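Local coordinates for membrane lipoprotein TpN32 (Treponema pallidum, PDB 1XS5), which binds L-methionine as a periplasmic-type substrate-binding lipoprotein of the NlpA family, probably delivering it to an ABC transporter for uptake, at the methionine site. Coordinates in Å, arbitrary orientation; residue numbers count along the deposited sequence, not the author numbering.

The methionine site. Residues 14, 40, 57-59, 62, 83, 112, 115, 171, 173, 196, 198. With MET (methionine), chain B.
Phe57, which has more of its own surface buried against the methionine than the other residues lining the site, meets it in two ways: its ring carbon CE2 touches the thioether methyl CE, and its backbone carbonyl lies against the ligand's CB. The pocket is the deep ligand cleft of an NlpA-family periplasmic binding protein, and it buries the amino acid almost completely. The methyl CE sits in a corner formed by two aromatic faces, set about at right angles as seen from the methyl: over the centre of the His62 imidazole, 3.6 Å from its centroid, and nearer the rim of the Tyr40 ring. Flat, polarisable rings suit this apolar tip. The His62 side chain turns anti to its backbone N (chi1 -177°), and a bond from ND1 to Gln58 OE1, in the ring plane, fixes its rotation. The methionine sulfur SD lies off-centre over one face of His59, 3.4 Å from His59 NE2, while Tyr196 CD1 covers the opposite face. That NE2 donates at the ring edge to Asn112 OD1, which also accepts from Arg115 NH1, so one amide oxygen orients both imidazole and guanidinium.

Arg115, extended from CG to NE, brings Arg115 NH1 to methionine O, a carboxylate oxygen, at 2.9 Å, a salt bridge tilted slightly from the guanidinium plane. Asn171 ND2 gives the same oxygen a nearly straight bond (171° at H). Asn198 reads both the amine and the carboxylate, a task suited to an amide: Asn198 ND2 donates to methionine OXT at 2.9 Å, while OD1 accepts from the ligand's amino N on an in-plane lone pair. His14 NE2 also donates to Asn198 OD1, at 2.7 Å, fixing which end of the amide faces the amine. Glu83 OE1 takes methionine N at 2.7 Å from above its carboxylate plane and also accepts from Asn173 N; its probable negative charge should favour a protonated amine. Water 1 links that amine to Phe57 O, and water 3 joins OXT to Tyr196 O and Glu83 N.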
ATOM      1  N   HIS A  14       2.717  -3.838  -8.244  1.00 15.66           N
ATOM      2  CA  HIS A  14       3.648  -4.852  -7.763  1.00 16.38           C
ATOM      3  C   HIS A  14       3.793  -6.002  -8.741  1.00 16.59           C
ATOM      4  O   HIS A  14       4.887  -6.578  -8.887  1.00 15.77           O
ATOM      5  CB  HIS A  14       3.178  -5.399  -6.389  1.00 14.57           C
ATOM      6  CG  HIS A  14       2.908  -4.319  -5.383  1.00 13.59           C
ATOM      7  ND1 HIS A  14       2.000  -3.304  -5.607  1.00 14.87           N
ATOM      8  CD2 HIS A  14       3.462  -4.070  -4.177  1.00 13.65           C
ATOM      9  CE1 HIS A  14       2.011  -2.473  -4.579  1.00 16.79           C
ATOM     10  NE2 HIS A  14       2.889  -2.915  -3.700  1.00 17.29           N
ATOM     11  N   TYR A  40      -5.572  -9.115   1.725  1.00 12.90           N
ATOM     12  CA  TYR A  40      -4.403  -8.897   2.570  1.00 14.31           C
ATOM     13  C   TYR A  40      -4.040 -10.041   3.547  1.00 14.26           C
ATOM     14  O   TYR A  40      -2.863 -10.452   3.660  1.00 13.36           O
ATOM     15  CB  TYR A  40      -4.565  -7.600   3.384  1.00 12.58           C
ATOM     16  CG  TYR A  40      -4.762  -6.295   2.614  1.00 16.23           C
ATOM     17  CD1 TYR A  40      -4.274  -6.111   1.313  1.00 13.96           C
ATOM     18  CD2 TYR A  40      -5.358  -5.189   3.252  1.00 18.62           C
ATOM     19  CE1 TYR A  40      -4.363  -4.843   0.671  1.00 17.65           C
ATOM     20  CE2 TYR A  40      -5.463  -3.914   2.613  1.00 19.16           C
ATOM     21  CZ  TYR A  40      -4.957  -3.749   1.332  1.00 19.76           C
ATOM     22  OH  TYR A  40      -4.978  -2.478   0.786  1.00 17.62           O
ATOM     23  N   PHE A  57       3.276  -6.772  -1.250  1.00 12.42           N
ATOM     24  CA  PHE A  57       2.032  -5.990  -1.390  1.00 12.33           C
ATOM     25  C   PHE A  57       1.755  -4.973  -0.280  1.00 10.60           C
ATOM     26  O   PHE A  57       0.832  -4.192  -0.414  1.00 10.27           O
ATOM     27  CB  PHE A  57       0.815  -6.926  -1.390  1.00  9.88           C
ATOM     28  CG  PHE A  57       0.415  -7.388   0.003  1.00 10.32           C
ATOM     29  CD1 PHE A  57       1.133  -8.386   0.661  1.00 12.32           C
ATOM     30  CD2 PHE A  57      -0.683  -6.817   0.648  1.00  8.94           C
ATOM     31  CE1 PHE A  57       0.750  -8.825   1.949  1.00 10.49           C
ATOM     32  CE2 PHE A  57      -1.078  -7.235   1.919  1.00  8.70           C
ATOM     33  CZ  PHE A  57      -0.365  -8.248   2.574  1.00  8.93           C
ATOM     34  N   GLN A  58       2.570  -4.959   0.784  1.00 12.35           N
ATOM     35  CA  GLN A  58       2.255  -4.124   1.929  1.00  8.54           C
ATOM     36  C   GLN A  58       3.417  -3.267   2.411  1.00 13.68           C
ATOM     37  O   GLN A  58       4.546  -3.419   1.923  1.00 12.50           O
ATOM     38  CB  GLN A  58       1.852  -5.048   3.088  1.00 13.34           C
ATOM     39  CG  GLN A  58       3.101  -5.796   3.725  1.00 14.28           C
ATOM     40  CD  GLN A  58       2.757  -7.084   4.515  1.00 12.23           C
ATOM     41  OE1 GLN A  58       2.010  -7.064   5.468  1.00 15.89           O
ATOM     42  NE2 GLN A  58       3.321  -8.181   4.099  1.00 16.54           N
ATOM     43  N   HIS A  59       3.119  -2.406   3.390  1.00 12.09           N
ATOM     44  CA  HIS A  59       4.168  -1.592   4.010  1.00 14.46           C
ATOM     45  C   HIS A  59       4.435  -2.158   5.438  1.00 17.37           C
ATOM     46  O   HIS A  59       3.711  -3.047   5.905  1.00 13.39           O
ATOM     47  CB  HIS A  59       3.764  -0.104   4.028  1.00 10.40           C
ATOM     48  CG  HIS A  59       2.355   0.156   4.456  1.00 14.01           C
ATOM     49  ND1 HIS A  59       1.863  -0.187   5.696  1.00 12.12           N
ATOM     50  CD2 HIS A  59       1.349   0.794   3.823  1.00 10.70           C
ATOM     51  CE1 HIS A  59       0.619   0.233   5.811  1.00 11.93           C
ATOM     52  NE2 HIS A  59       0.286   0.835   4.683  1.00 14.72           N
ATOM     53  N   HIS A  62       1.551  -2.236   8.167  1.00 13.56           N
ATOM     54  CA  HIS A  62       0.552  -3.265   7.891  1.00 13.45           C
ATOM     55  C   HIS A  62       1.050  -4.646   8.356  1.00 12.62           C
ATOM     56  O   HIS A  62       0.315  -5.395   8.956  1.00 14.76           O
ATOM     57  CB  HIS A  62       0.205  -3.276   6.395  1.00 11.13           C
ATOM     58  CG  HIS A  62      -0.863  -4.265   6.047  1.00 13.54           C
ATOM     59  ND1 HIS A  62      -0.588  -5.581   5.752  1.00 11.75           N
ATOM     60  CD2 HIS A  62      -2.207  -4.145   6.027  1.00 10.68           C
ATOM     61  CE1 HIS A  62      -1.724  -6.228   5.555  1.00  8.44           C
ATOM     62  NE2 HIS A  62      -2.722  -5.378   5.725  1.00 15.35           N
ATOM     63  N   GLU A  83       4.161   4.584  -2.568  1.00 14.94           N
ATOM     64  CA  GLU A  83       2.948   4.837  -3.373  1.00 14.59           C
ATOM     65  C   GLU A  83       2.200   5.887  -2.539  1.00 19.51           C
ATOM     66  O   GLU A  83       1.476   5.510  -1.601  1.00 18.32           O
ATOM     67  CB  GLU A  83       2.064   3.591  -3.340  1.00 21.09           C
ATOM     68  CG  GLU A  83       1.989   2.721  -4.472  1.00 21.15           C
ATOM     69  CD  GLU A  83       1.270   1.418  -4.066  1.00 18.55           C
ATOM     70  OE1 GLU A  83       0.117   1.462  -3.579  1.00 18.49           O
ATOM     71  OE2 GLU A  83       1.893   0.363  -4.212  1.00 22.62           O
ATOM     72  N   ASN A 112      -3.901   1.392   7.501  1.00 12.09           N
ATOM     73  CA  ASN A 112      -4.175   2.347   6.424  1.00 13.37           C
ATOM     74  C   ASN A 112      -5.272   3.303   6.793  1.00 13.04           C
ATOM     75  O   ASN A 112      -5.361   4.392   6.216  1.00 12.45           O
ATOM     76  CB  ASN A 112      -4.477   1.608   5.114  1.00 16.34           C
ATOM     77  CG  ASN A 112      -3.227   0.965   4.582  1.00 18.72           C
ATOM     78  OD1 ASN A 112      -2.303   1.685   4.190  1.00 13.46           O
ATOM     79  ND2 ASN A 112      -3.142  -0.385   4.636  1.00 13.87           N
ATOM     80  N   ARG A 115      -3.402   5.964   8.661  1.00 14.72           N
ATOM     81  CA  ARG A 115      -2.647   6.711   7.654  1.00 12.16           C
ATOM     82  C   ARG A 115      -3.543   7.718   6.933  1.00 13.56           C
ATOM     83  O   ARG A 115      -3.149   8.875   6.706  1.00 13.17           O
ATOM     84  CB  ARG A 115      -2.067   5.690   6.668  1.00 12.51           C
ATOM     85  CG  ARG A 115      -1.179   6.255   5.594  1.00 15.89           C
ATOM     86  CD  ARG A 115      -0.803   5.103   4.671  1.00 13.45           C
ATOM     87  NE  ARG A 115       0.016   5.555   3.554  1.00 12.92           N
ATOM     88  CZ  ARG A 115       0.254   4.777   2.514  1.00 16.57           C
ATOM     89  NH1 ARG A 115      -0.303   3.580   2.513  1.00 11.22           N
ATOM     90  NH2 ARG A 115       1.057   5.162   1.523  1.00 11.43           N
ATOM     91  N   ASN A 171      -5.679   4.048  -1.600  1.00  7.55           N
ATOM     92  CA  ASN A 171      -4.288   3.568  -1.735  1.00 11.14           C
ATOM     93  C   ASN A 171      -3.840   3.718  -3.203  1.00 12.67           C
ATOM     94  O   ASN A 171      -4.625   3.437  -4.130  1.00 13.03           O
ATOM     95  CB  ASN A 171      -4.137   2.079  -1.435  1.00 11.30           C
ATOM     96  CG  ASN A 171      -4.640   1.714  -0.046  1.00 21.00           C
ATOM     97  OD1 ASN A 171      -5.843   1.645   0.173  1.00 20.27           O
ATOM     98  ND2 ASN A 171      -3.718   1.510   0.885  1.00 12.72           N
ATOM     99  N   ASN A 173      -2.101   1.797  -5.218  1.00 11.77           N
ATOM    100  CA  ASN A 173      -2.310   0.692  -6.152  1.00 10.70           C
ATOM    101  C   ASN A 173      -3.737   0.671  -6.690  1.00 11.74           C
ATOM    102  O   ASN A 173      -3.984   0.552  -7.927  1.00 14.03           O
ATOM    103  CB  ASN A 173      -1.942  -0.673  -5.492  1.00 11.44           C
ATOM    104  CG  ASN A 173      -2.889  -1.071  -4.378  1.00 16.18           C
ATOM    105  OD1 ASN A 173      -2.987  -0.402  -3.345  1.00 13.77           O
ATOM    106  ND2 ASN A 173      -3.594  -2.186  -4.584  1.00 13.76           N
ATOM    107  N   TYR A 196       5.638   4.642   4.700  1.00 19.48           N
ATOM    108  CA  TYR A 196       4.764   3.587   4.229  1.00 15.42           C
ATOM    109  C   TYR A 196       5.284   2.909   2.978  1.00 16.07           C
ATOM    110  O   TYR A 196       4.509   2.405   2.164  1.00 15.41           O
ATOM    111  CB  TYR A 196       3.362   4.179   4.052  1.00 16.20           C
ATOM    112  CG  TYR A 196       2.730   4.507   5.402  1.00 14.42           C
ATOM    113  CD1 TYR A 196       2.108   3.504   6.165  1.00 14.96           C
ATOM    114  CD2 TYR A 196       2.783   5.803   5.938  1.00 15.78           C
ATOM    115  CE1 TYR A 196       1.553   3.783   7.407  1.00 13.37           C
ATOM    116  CE2 TYR A 196       2.233   6.088   7.195  1.00 13.66           C
ATOM    117  CZ  TYR A 196       1.616   5.071   7.918  1.00 13.76           C
ATOM    118  OH  TYR A 196       1.031   5.341   9.143  1.00 16.13           O
ATOM    119  N   ASN A 198       6.577   0.192   0.527  1.00 15.98           N
ATOM    120  CA  ASN A 198       6.150  -1.194   0.347  1.00 13.33           C
ATOM    121  C   ASN A 198       7.397  -2.050   0.368  1.00 15.03           C
ATOM    122  O   ASN A 198       8.423  -1.711  -0.239  1.00 16.46           O
ATOM    123  CB  ASN A 198       5.405  -1.336  -0.971  1.00 12.50           C
ATOM    124  CG  ASN A 198       3.954  -0.813  -0.880  1.00 17.41           C
ATOM    125  OD1 ASN A 198       3.047  -1.378  -1.494  1.00 15.24           O
ATOM    126  ND2 ASN A 198       3.737   0.270  -0.100  1.00 15.52           N
TER
HETATM  127  N   MET B 301       0.250  -0.629  -1.910  1.00 16.99           N
HETATM  128  CA  MET B 301      -0.426  -0.217  -0.625  1.00 15.58           C
HETATM  129  C   MET B 301      -0.049   1.207  -0.161  1.00 19.64           C
HETATM  130  O   MET B 301      -0.960   1.989   0.205  1.00 18.90           O
HETATM  131  CB  MET B 301      -0.072  -1.207   0.506  1.00 16.82           C
HETATM  132  CG  MET B 301      -0.949  -1.009   1.725  1.00 13.47           C
HETATM  133  SD  MET B 301      -0.563  -2.107   3.108  1.00 12.43           S
HETATM  134  CE  MET B 301      -1.413  -3.625   2.504  1.00 10.58           C
HETATM  135  OXT MET B 301       1.163   1.521  -0.164  1.00 20.90           O
HETATM  136  O   HOH W   1      -0.761  -3.190  -2.317  1.00 11.35           O
HETATM  137  O   HOH W   2      -1.122   4.504  -1.155  1.00 16.45           O
HETATM  138  O   HOH W   3       3.329   3.296   0.012  1.00 30.86           O